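Cytochrome P450 (CYP102L1) (Mycobacterium phage Adler, PDB 6N6Q) binds haem and, as a cytochrome P450, probably acts as a monooxygenase that activates dioxygen to oxidise an organic substrate. Local coordinates at residues 441-446 against 464-469; 332-337 against 389-394; 182-187 against 222-227. One frame throughout, in Å; residues are numbered along the deposited sequence.

Contact 1 of 3, residues 441-446 against 464-469; sequences ELEPRP and QLRLRN
Glu-443 and Arg-466 form an antiparallel hydrogen-bonded pair, Glu-443 N to Arg-466 O at 2.8 Å and Arg-466 N to Glu-443 O at 3.0 Å, between strands whose axes run 143° apart. Glu-441 N also bonds Arg-468 O, while the return bond, Arg-468 N to Glu-441 O, is weak. On the face carrying Glu-443, a carboxylate meets two guanidinium groups. Glu-443 is fully extended, CG anti to the backbone N (chi1 180°), and lies alongside Arg-466. Arg-466 grips it side-on: NE reaches OE1, and NH2 makes a salt bridge to OE2 at 3.1 Å. The carboxylate lies at the guanidinium edge, while both nitrogens approach from above the carboxylate plane. Arg-468 NH1 closes on Glu-443 OE1 at 2.6 Å, nearly along its C-O axis, so OE1 takes two donors and the like-charged arginines share one acid. Further along, Gln-464 OE1 sits over the guanidinium face of Arg-445, which also makes a cation-pi contact with Trp-149; a water joins Arg-445 N to Gln-464 O. The other face is apolar, with Leu-442 CD2 against Leu-467 CD2 at 3.6 Å. Here Leu-442 and Leu-465 rest on helix 265-296 and Leu-467 on Trp-140 of helix 119-145, while strand 150-151 flanks 464-469 in this three-stranded antiparallel sheet.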
loop_
_atom_site.group_PDB
_atom_site.type_symbol
_atom_site.label_atom_id
_atom_site.label_comp_id
_atom_site.label_asym_id
_atom_site.label_seq_id
_atom_site.Cartn_x
_atom_site.Cartn_y
_atom_site.Cartn_z
ATOM N N GLU A 441 15.144 4.987 19.938
ATOM C CA GLU A 441 14.580 3.806 20.568
ATOM C C GLU A 441 13.090 4.033 20.791
ATOM O O GLU A 441 12.644 5.162 21.017
ATOM C CB GLU A 441 15.282 3.477 21.891
ATOM C CG GLU A 441 15.187 4.554 22.954
ATOM C CD GLU A 441 16.082 4.260 24.141
ATOM O OE1 GLU A 441 17.134 3.614 23.945
ATOM O OE2 GLU A 441 15.733 4.667 25.271
ATOM N N LEU A 442 12.321 2.953 20.709
ATOM C CA LEU A 442 10.869 3.029 20.633
ATOM C C LEU A 442 10.262 2.710 21.994
ATOM O O LEU A 442 10.523 1.644 22.561
ATOM C CB LEU A 442 10.341 2.065 19.569
ATOM C CG LEU A 442 11.088 2.052 18.233
ATOM C CD1 LEU A 442 10.610 0.901 17.361
ATOM C CD2 LEU A 442 10.923 3.374 17.505
ATOM N N GLU A 443 9.451 3.630 22.509
ATOM C CA GLU A 443 8.720 3.411 23.751
ATOM C C GLU A 443 7.235 3.280 23.444
ATOM O O GLU A 443 6.608 4.264 23.019
ATOM C CB GLU A 443 8.961 4.556 24.737
ATOM C CG GLU A 443 8.225 4.397 26.062
ATOM C CD GLU A 443 8.410 5.589 26.985
ATOM O OE1 GLU A 443 9.204 6.492 26.647
ATOM O OE2 GLU A 443 7.756 5.625 28.050
ATOM N N PRO A 444 6.634 2.110 23.628
ATOM C CA PRO A 444 5.195 1.967 23.395
ATOM C C PRO A 444 4.392 2.583 24.532
ATOM O O PRO A 444 4.914 2.917 25.597
ATOM C CB PRO A 444 4.999 0.450 23.337
ATOM C CG PRO A 444 6.067 -0.080 24.232
ATOM C CD PRO A 444 7.252 0.842 24.054
ATOM N N ARG A 445 3.093 2.731 24.282
ATOM C CA ARG A 445 2.182 3.279 25.279
ATOM C C ARG A 445 1.706 2.165 26.203
ATOM O O ARG A 445 1.135 1.177 25.720
ATOM C CB ARG A 445 0.992 3.946 24.613
ATOM C CG ARG A 445 -0.022 4.507 25.593
ATOM C CD ARG A 445 -0.977 5.461 24.907
ATOM N NE ARG A 445 -0.326 6.717 24.546
ATOM C CZ ARG A 445 -0.296 7.791 25.329
ATOM N NH1 ARG A 445 -0.879 7.762 26.519
ATOM N NH2 ARG A 445 0.314 8.897 24.922
ATOM N N PRO A 446 1.918 2.274 27.513
ATOM C CA PRO A 446 1.494 1.198 28.420
ATOM C C PRO A 446 -0.018 1.028 28.413
ATOM O O PRO A 446 -0.774 2.001 28.370
ATOM C CB PRO A 446 2.004 1.666 29.789
ATOM C CG PRO A 446 3.086 2.659 29.478
ATOM C CD PRO A 446 2.653 3.338 28.217
ATOM N N GLN A 464 0.465 5.192 19.181
ATOM C CA GLN A 464 1.331 6.282 19.608
ATOM C C GLN A 464 2.623 5.704 20.163
ATOM O O GLN A 464 2.592 4.801 21.005
ATOM C CB GLN A 464 0.650 7.155 20.668
ATOM C CG GLN A 464 -0.443 8.064 20.132
ATOM C CD GLN A 464 -1.073 8.915 21.219
ATOM O OE1 GLN A 464 -1.286 8.453 22.340
ATOM N NE2 GLN A 464 -1.368 10.169 20.894
ATOM N N LEU A 465 3.752 6.222 19.688
ATOM C CA LEU A 465 5.063 5.846 20.190
ATOM C C LEU A 465 5.793 7.088 20.685
ATOM O O LEU A 465 5.430 8.221 20.359
ATOM C CB LEU A 465 5.904 5.146 19.112
ATOM C CG LEU A 465 5.424 3.789 18.593
ATOM C CD1 LEU A 465 6.375 3.264 17.529
ATOM C CD2 LEU A 465 5.282 2.791 19.732
ATOM N N ARG A 466 6.829 6.858 21.485
ATOM C CA ARG A 466 7.704 7.922 21.947
ATOM C C ARG A 466 9.148 7.504 21.722
ATOM O O ARG A 466 9.493 6.323 21.822
ATOM C CB ARG A 466 7.465 8.254 23.425
ATOM C CG ARG A 466 8.144 9.533 23.884
ATOM C CD ARG A 466 7.433 10.130 25.084
ATOM N NE ARG A 466 7.372 9.197 26.203
ATOM C CZ ARG A 466 6.709 9.429 27.332
ATOM N NH1 ARG A 466 6.048 10.568 27.491
ATOM N NH2 ARG A 466 6.708 8.523 28.300
ATOM N N LEU A 467 9.989 8.483 21.408
ATOM C CA LEU A 467 11.360 8.232 21.001
ATOM C C LEU A 467 12.333 8.988 21.892
ATOM O O LEU A 467 12.050 10.100 22.349
ATOM C CB LEU A 467 11.589 8.650 19.546
ATOM C CG LEU A 467 10.479 8.317 18.553
ATOM C CD1 LEU A 467 10.573 9.242 17.363
ATOM C CD2 LEU A 467 10.574 6.868 18.112
ATOM N N ARG A 468 13.482 8.367 22.135
ATOM C CA ARG A 468 14.649 9.038 22.685
ATOM C C ARG A 468 15.810 8.831 21.724
ATOM O O ARG A 468 15.965 7.747 21.154
ATOM C CB ARG A 468 15.023 8.502 24.072
ATOM C CG ARG A 468 13.881 8.416 25.071
ATOM C CD ARG A 468 13.193 9.757 25.290
ATOM N NE ARG A 468 12.505 9.802 26.579
ATOM C CZ ARG A 468 11.362 9.175 26.846
ATOM N NH1 ARG A 468 10.764 8.445 25.914
ATOM N NH2 ARG A 468 10.818 9.276 28.050
ATOM N N ASN A 469 16.612 9.875 21.533
ATOM C CA ASN A 469 17.809 9.741 20.714
ATOM C C ASN A 469 18.774 8.761 21.370
ATOM O O ASN A 469 19.035 8.841 22.574
ATOM C CB ASN A 469 18.473 11.103 20.517
ATOM C CG ASN A 469 17.606 12.064 19.726
ATOM O OD1 ASN A 469 16.871 12.871 20.297
ATOM N ND2 ASN A 469 17.685 11.977 18.402
HETATM O O HOH W 1 1.697 2.374 21.744
#

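Contact 2 of 3, residues 332-337 against 389-394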
loop_
_atom_site.group_PDB
_atom_site.type_symbol
_atom_site.label_atom_id
_atom_site.label_comp_id
_atom_site.label_asym_id
_atom_site.label_seq_id
_atom_site.Cartn_x
_atom_site.Cartn_y
_atom_site.Cartn_z
ATOM N N ARG A 332 14.406 -7.005 6.546
ATOM C CA ARG A 332 13.481 -7.438 5.506
ATOM C C ARG A 332 12.524 -8.502 6.034
ATOM O O ARG A 332 11.345 -8.530 5.658
ATOM C CB ARG A 332 14.262 -7.959 4.300
ATOM C CG ARG A 332 13.409 -8.608 3.221
ATOM C CD ARG A 332 12.370 -7.645 2.658
ATOM N NE ARG A 332 11.708 -8.208 1.485
ATOM C CZ ARG A 332 12.104 -7.995 0.235
ATOM N NH1 ARG A 332 13.154 -7.221 -0.007
ATOM N NH2 ARG A 332 11.450 -8.552 -0.775
ATOM N N LEU A 333 13.011 -9.380 6.914
ATOM C CA LEU A 333 12.138 -10.389 7.505
ATOM C C LEU A 333 11.132 -9.769 8.465
ATOM O O LEU A 333 10.053 -10.332 8.678
ATOM C CB LEU A 333 12.968 -11.456 8.222
ATOM C CG LEU A 333 13.840 -12.348 7.339
ATOM C CD1 LEU A 333 14.493 -13.443 8.168
ATOM C CD2 LEU A 333 13.024 -12.943 6.204
ATOM N N VAL A 334 11.464 -8.621 9.055
ATOM C CA VAL A 334 10.518 -7.939 9.933
ATOM C C VAL A 334 9.355 -7.381 9.124
ATOM O O VAL A 334 8.186 -7.524 9.501
ATOM C CB VAL A 334 11.228 -6.835 10.739
ATOM C CG1 VAL A 334 10.226 -6.058 11.578
ATOM C CG2 VAL A 334 12.309 -7.434 11.622
ATOM N N ILE A 335 9.658 -6.738 7.992
ATOM C CA ILE A 335 8.607 -6.171 7.155
ATOM C C ILE A 335 7.755 -7.275 6.545
ATOM O O ILE A 335 6.536 -7.130 6.405
ATOM C CB ILE A 335 9.216 -5.267 6.070
ATOM C CG1 ILE A 335 10.153 -4.239 6.698
ATOM C CG2 ILE A 335 8.119 -4.569 5.287
ATOM C CD1 ILE A 335 10.771 -3.296 5.697
ATOM N N ASP A 336 8.382 -8.393 6.170
ATOM C CA ASP A 336 7.633 -9.506 5.598
ATOM C C ASP A 336 6.634 -10.065 6.603
ATOM O O ASP A 336 5.468 -10.305 6.271
ATOM C CB ASP A 336 8.593 -10.597 5.124
ATOM C CG ASP A 336 9.377 -10.188 3.897
ATOM O OD1 ASP A 336 9.125 -9.085 3.369
ATOM O OD2 ASP A 336 10.245 -10.971 3.454
ATOM N N GLU A 337 7.074 -10.271 7.847
ATOM C CA GLU A 337 6.172 -10.778 8.874
ATOM C C GLU A 337 5.075 -9.774 9.199
ATOM O O GLU A 337 3.949 -10.171 9.521
ATOM C CB GLU A 337 6.963 -11.143 10.132
ATOM C CG GLU A 337 6.127 -11.738 11.261
ATOM C CD GLU A 337 5.643 -13.152 10.976
ATOM O OE1 GLU A 337 5.969 -13.704 9.904
ATOM O OE2 GLU A 337 4.934 -13.717 11.836
ATOM N N ALA A 389 -0.507 -16.697 14.712
ATOM C CA ALA A 389 -0.912 -15.417 15.276
ATOM C C ALA A 389 0.230 -14.676 15.957
ATOM O O ALA A 389 0.016 -13.569 16.462
ATOM C CB ALA A 389 -2.060 -15.619 16.270
ATOM N N GLU A 390 1.428 -15.252 15.988
ATOM C CA GLU A 390 2.573 -14.636 16.640
ATOM C C GLU A 390 3.436 -13.902 15.621
ATOM O O GLU A 390 3.543 -14.309 14.462
ATOM C CB GLU A 390 3.415 -15.684 17.369
ATOM C CG GLU A 390 2.614 -16.645 18.231
ATOM C CD GLU A 390 3.496 -17.570 19.051
ATOM O OE1 GLU A 390 3.161 -17.824 20.228
ATOM O OE2 GLU A 390 4.529 -18.036 18.522
ATOM N N PHE A 391 4.053 -12.810 16.069
ATOM C CA PHE A 391 4.994 -12.052 15.246
ATOM C C PHE A 391 6.369 -12.692 15.404
ATOM O O PHE A 391 7.031 -12.525 16.431
ATOM C CB PHE A 391 5.008 -10.581 15.649
ATOM C CG PHE A 391 5.902 -9.726 14.796
ATOM C CD1 PHE A 391 5.459 -9.239 13.577
ATOM C CD2 PHE A 391 7.183 -9.405 15.212
ATOM C CE1 PHE A 391 6.278 -8.452 12.786
ATOM C CE2 PHE A 391 8.005 -8.618 14.427
ATOM C CZ PHE A 391 7.553 -8.141 13.213
ATOM N N LYS A 392 6.794 -13.441 14.388
ATOM C CA LYS A 392 8.081 -14.134 14.405
ATOM C C LYS A 392 8.758 -13.917 13.057
ATOM O O LYS A 392 8.443 -14.615 12.079
ATOM C CB LYS A 392 7.911 -15.622 14.701
ATOM C CG LYS A 392 7.099 -15.922 15.952
ATOM C CD LYS A 392 6.922 -17.418 16.171
ATOM C CE LYS A 392 8.216 -18.074 16.623
ATOM N NZ LYS A 392 7.991 -19.479 17.066
ATOM N N PRO A 393 9.684 -12.958 12.964
ATOM C CA PRO A 393 10.314 -12.670 11.664
ATOM C C PRO A 393 11.066 -13.846 11.070
ATOM O O PRO A 393 11.082 -13.996 9.842
ATOM C CB PRO A 393 11.261 -11.505 11.986
ATOM C CG PRO A 393 10.686 -10.876 13.215
ATOM C CD PRO A 393 10.098 -12.006 14.007
ATOM N N GLU A 394 11.686 -14.690 11.902
ATOM C CA GLU A 394 12.447 -15.822 11.385
ATOM C C GLU A 394 11.573 -16.800 10.610
ATOM O O GLU A 394 12.099 -17.616 9.843
ATOM C CB GLU A 394 13.160 -16.549 12.528
ATOM C CG GLU A 394 14.357 -15.803 13.107
ATOM C CD GLU A 394 13.988 -14.887 14.264
ATOM O OE1 GLU A 394 12.798 -14.514 14.382
ATOM O OE2 GLU A 394 14.892 -14.547 15.059
#
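Glu-337 and Phe-391 run antiparallel alongside one another, the carboxylate plane turned 67° from the ring. Glu-337 CG touches Phe-391 CD1 at 3.5 Å, and its CB lies close to CE1, so the aliphatic part of the acid packs against the CD1-CE1 side of the ring while the carboxylate passes on to the loop backbone. A bend at chi2 (72°) sets CD beside Lys-392, whose backbone N donates to Glu-337 OE2 at 3.2 Å. That bond is straight at the hydrogen but arrives from above the carboxylate plane. Glu-390 O is only 3.0 Å from Glu-337 OE2, two acceptors side by side; Arg-395 serves both oxygens, NE in a salt bridge with Glu-337 OE2 and NH2 in a weak hydrogen bond to Glu-390 O. One turn back along the helix, Val-334 CG1 meets the ring of Phe-391 in its plane, at the edge atom CZ, 3.8 Å away. Its other methyl, CG2, lies beside Pro-393 CG at 4.1 Å. Leu-333 packs CB against Pro-393 O at 3.6 Å. Phe-391 also stacks with Phe-293, and Val-300 of helix 298-311 touches Val-334, Phe-391 and Pro-393. Arg-340 NH2 makes a second salt bridge to Glu-337 OE2: Glu-337 and Arg-340 fit the ExxR motif of the P450 K helix and, with Arg-395, form the Glu-Arg-Arg triad characteristic of the P450 fold.

Contact 3 of 3, residues 182-187 against 222-227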
loop_
_atom_site.group_PDB
_atom_site.type_symbol
_atom_site.label_atom_id
_atom_site.label_comp_id
_atom_site.label_asym_id
_atom_site.label_seq_id
_atom_site.Cartn_x
_atom_site.Cartn_y
_atom_site.Cartn_z
ATOM N N ASN A 182 -0.827 20.643 2.991
ATOM C CA ASN A 182 -1.022 21.210 1.667
ATOM C C ASN A 182 -2.507 21.170 1.306
ATOM O O ASN A 182 -3.212 20.226 1.682
ATOM C CB ASN A 182 -0.201 20.428 0.638
ATOM C CG ASN A 182 0.067 21.220 -0.623
ATOM O OD1 ASN A 182 -0.753 21.249 -1.540
ATOM N ND2 ASN A 182 1.229 21.861 -0.682
ATOM N N PRO A 183 -3.023 22.184 0.609
ATOM C CA PRO A 183 -4.436 22.126 0.200
ATOM C C PRO A 183 -4.731 20.995 -0.769
ATOM O O PRO A 183 -5.828 20.425 -0.721
ATOM C CB PRO A 183 -4.676 23.501 -0.440
ATOM C CG PRO A 183 -3.311 23.988 -0.828
ATOM C CD PRO A 183 -2.384 23.453 0.223
ATOM N N PHE A 184 -3.779 20.647 -1.639
ATOM C CA PHE A 184 -4.008 19.578 -2.606
ATOM C C PHE A 184 -4.258 18.245 -1.909
ATOM O O PHE A 184 -5.219 17.536 -2.227
ATOM C CB PHE A 184 -2.817 19.467 -3.560
ATOM C CG PHE A 184 -2.886 18.281 -4.482
ATOM C CD1 PHE A 184 -3.583 18.354 -5.675
ATOM C CD2 PHE A 184 -2.254 17.090 -4.154
ATOM C CE1 PHE A 184 -3.650 17.268 -6.525
ATOM C CE2 PHE A 184 -2.318 15.999 -5.000
ATOM C CZ PHE A 184 -3.017 16.089 -6.188
ATOM N N ILE A 185 -3.394 17.883 -0.957
ATOM C CA ILE A 185 -3.545 16.596 -0.285
ATOM C C ILE A 185 -4.825 16.566 0.544
ATOM O O ILE A 185 -5.444 15.507 0.704
ATOM C CB ILE A 185 -2.294 16.284 0.562
ATOM C CG1 ILE A 185 -2.459 14.968 1.325
ATOM C CG2 ILE A 185 -1.991 17.415 1.518
ATOM C CD1 ILE A 185 -2.611 13.763 0.426
ATOM N N THR A 186 -5.263 17.718 1.059
ATOM C CA THR A 186 -6.528 17.761 1.786
ATOM C C THR A 186 -7.706 17.499 0.855
ATOM O O THR A 186 -8.647 16.784 1.220
ATOM C CB THR A 186 -6.689 19.109 2.490
ATOM O OG1 THR A 186 -5.588 19.319 3.381
ATOM C CG2 THR A 186 -7.976 19.142 3.291
ATOM N N ALA A 187 -7.668 18.060 -0.356
ATOM C CA ALA A 187 -8.759 17.854 -1.302
ATOM C C ALA A 187 -8.831 16.401 -1.759
ATOM O O ALA A 187 -9.925 15.868 -1.981
ATOM C CB ALA A 187 -8.596 18.789 -2.501
ATOM N N LYS A 222 -11.980 19.895 -9.604
ATOM C CA LYS A 222 -11.284 20.843 -10.469
ATOM C C LYS A 222 -9.950 21.265 -9.868
ATOM O O LYS A 222 -8.951 21.394 -10.585
ATOM C CB LYS A 222 -12.157 22.072 -10.726
ATOM C CG LYS A 222 -13.361 21.822 -11.620
ATOM C CD LYS A 222 -14.109 23.122 -11.889
ATOM C CE LYS A 222 -15.355 22.893 -12.730
ATOM N NZ LYS A 222 -16.114 24.159 -12.947
ATOM N N PHE A 223 -9.915 21.490 -8.551
ATOM C CA PHE A 223 -8.678 21.910 -7.903
ATOM C C PHE A 223 -7.612 20.824 -7.987
ATOM O O PHE A 223 -6.427 21.121 -8.180
ATOM C CB PHE A 223 -8.950 22.285 -6.446
ATOM C CG PHE A 223 -7.727 22.722 -5.692
ATOM C CD1 PHE A 223 -7.233 24.009 -5.833
ATOM C CD2 PHE A 223 -7.072 21.847 -4.840
ATOM C CE1 PHE A 223 -6.106 24.415 -5.139
ATOM C CE2 PHE A 223 -5.945 22.248 -4.144
ATOM C CZ PHE A 223 -5.461 23.533 -4.294
ATOM N N ILE A 224 -8.014 19.560 -7.848
ATOM C CA ILE A 224 -7.063 18.456 -7.954
ATOM C C ILE A 224 -6.548 18.331 -9.383
ATOM O O ILE A 224 -5.342 18.186 -9.616
ATOM C CB ILE A 224 -7.711 17.147 -7.470
ATOM C CG1 ILE A 224 -7.925 17.185 -5.956
ATOM C CG2 ILE A 224 -6.864 15.953 -7.869
ATOM C CD1 ILE A 224 -8.752 16.030 -5.435
ATOM N N ARG A 225 -7.457 18.384 -10.362
ATOM C CA ARG A 225 -7.053 18.283 -11.762
ATOM C C ARG A 225 -6.178 19.461 -12.174
ATOM O O ARG A 225 -5.245 19.302 -12.971
ATOM C CB ARG A 225 -8.292 18.199 -12.656
ATOM C CG ARG A 225 -7.997 18.203 -14.152
ATOM C CD ARG A 225 -7.252 16.946 -14.565
ATOM N NE ARG A 225 -7.949 15.740 -14.129
ATOM C CZ ARG A 225 -7.530 14.503 -14.371
ATOM N NH1 ARG A 225 -6.409 14.299 -15.052
ATOM N NH2 ARG A 225 -8.232 13.468 -13.932
ATOM N N ALA A 226 -6.462 20.653 -11.644
ATOM C CA ALA A 226 -5.670 21.823 -12.006
ATOM C C ALA A 226 -4.262 21.748 -11.432
ATOM O O ALA A 226 -3.308 22.200 -12.075
ATOM C CB ALA A 226 -6.368 23.099 -11.539
ATOM N N GLU A 227 -4.108 21.181 -10.235
ATOM C CA GLU A 227 -2.786 21.101 -9.628
ATOM C C GLU A 227 -1.908 20.078 -10.337
ATOM O O GLU A 227 -0.712 20.318 -10.541
ATOM C CB GLU A 227 -2.906 20.770 -8.141
ATOM C CG GLU A 227 -1.571 20.660 -7.423
ATOM C CD GLU A 227 -1.470 21.593 -6.233
ATOM O OE1 GLU A 227 -2.268 22.553 -6.159
ATOM O OE2 GLU A 227 -0.593 21.363 -5.370
#
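Between 182-187 and 222-227 the nearest CA atoms are those of Phe-184 and Ile-224, 6.3 Å apart, and the segment axes pass 9.6 Å apart with N-to-C directions at 131°. By their place in the P450 fold, helices 183-196 and 212-237 probably correspond to the F and G helices, which pack over the long central helix of the fold, here 265-296. Two aromatic rings reach in from the two sides. Phe-223 has CG anti to its backbone N (chi1 180°) and offers its edge to the first turn of the other helix, CE2 standing 3.6 Å from Phe-184 CA. Its CZ touches Pro-183 CB, and its CD2 lies near Ala-187 CB. Phe-184 crosses Ile-224 at about a right angle; its CE1 lies 3.7 Å from Ile-224 CG2, and Ile-224 O lies in the plane of the ring, at the edge. Ala-187 CB fills in against Ile-224 CG1 at 3.9 Å. Glu-227 lays its CB and CG against Phe-184 CD1, each 3.5 Å away, and its carboxylate is turned only 19° from the ring plane. No hydrogen bond crosses the contact. Beyond it, Phe-184 meets the ring of Phe-173 and touches Leu-273 and Leu-276 of helix 265-296. The carboxylate of Glu-227 comes near the start of helix 183-196, whose N-terminal end might favour its negative charge. Asn-182 holds that N-cap position: its ND2 donates to Phe-173 O, while its OD1 accepts a hydrogen bond from Phe-184 N at 3.1 Å in the amide plane, on a lone pair.

Overall arrangement
Along the chain the three contacts close one after another, contact 3 first, then contact 2, then contact 1, and none touches another. Contacts 1 and 2 are neighbours, their centres about 20 Å apart and their nearest atoms about 9 Å. Contact 3 lies across the molecule, about 38 Å from contact 2 and about 34 Å from contact 1, centre to centre; contacts 2 and 3 sit on opposite sides of the chain's centre. Helix 265-296 reaches all three: Leu-273 borders contact 3, Phe-293 contact 2, and Leu-291 and Leu-294 contact 1. Neither Val-334 of contact 2, about 13 Å from the haem, nor Phe-184 of contact 3, about 14 Å from it, touches the cofactor with its side chain.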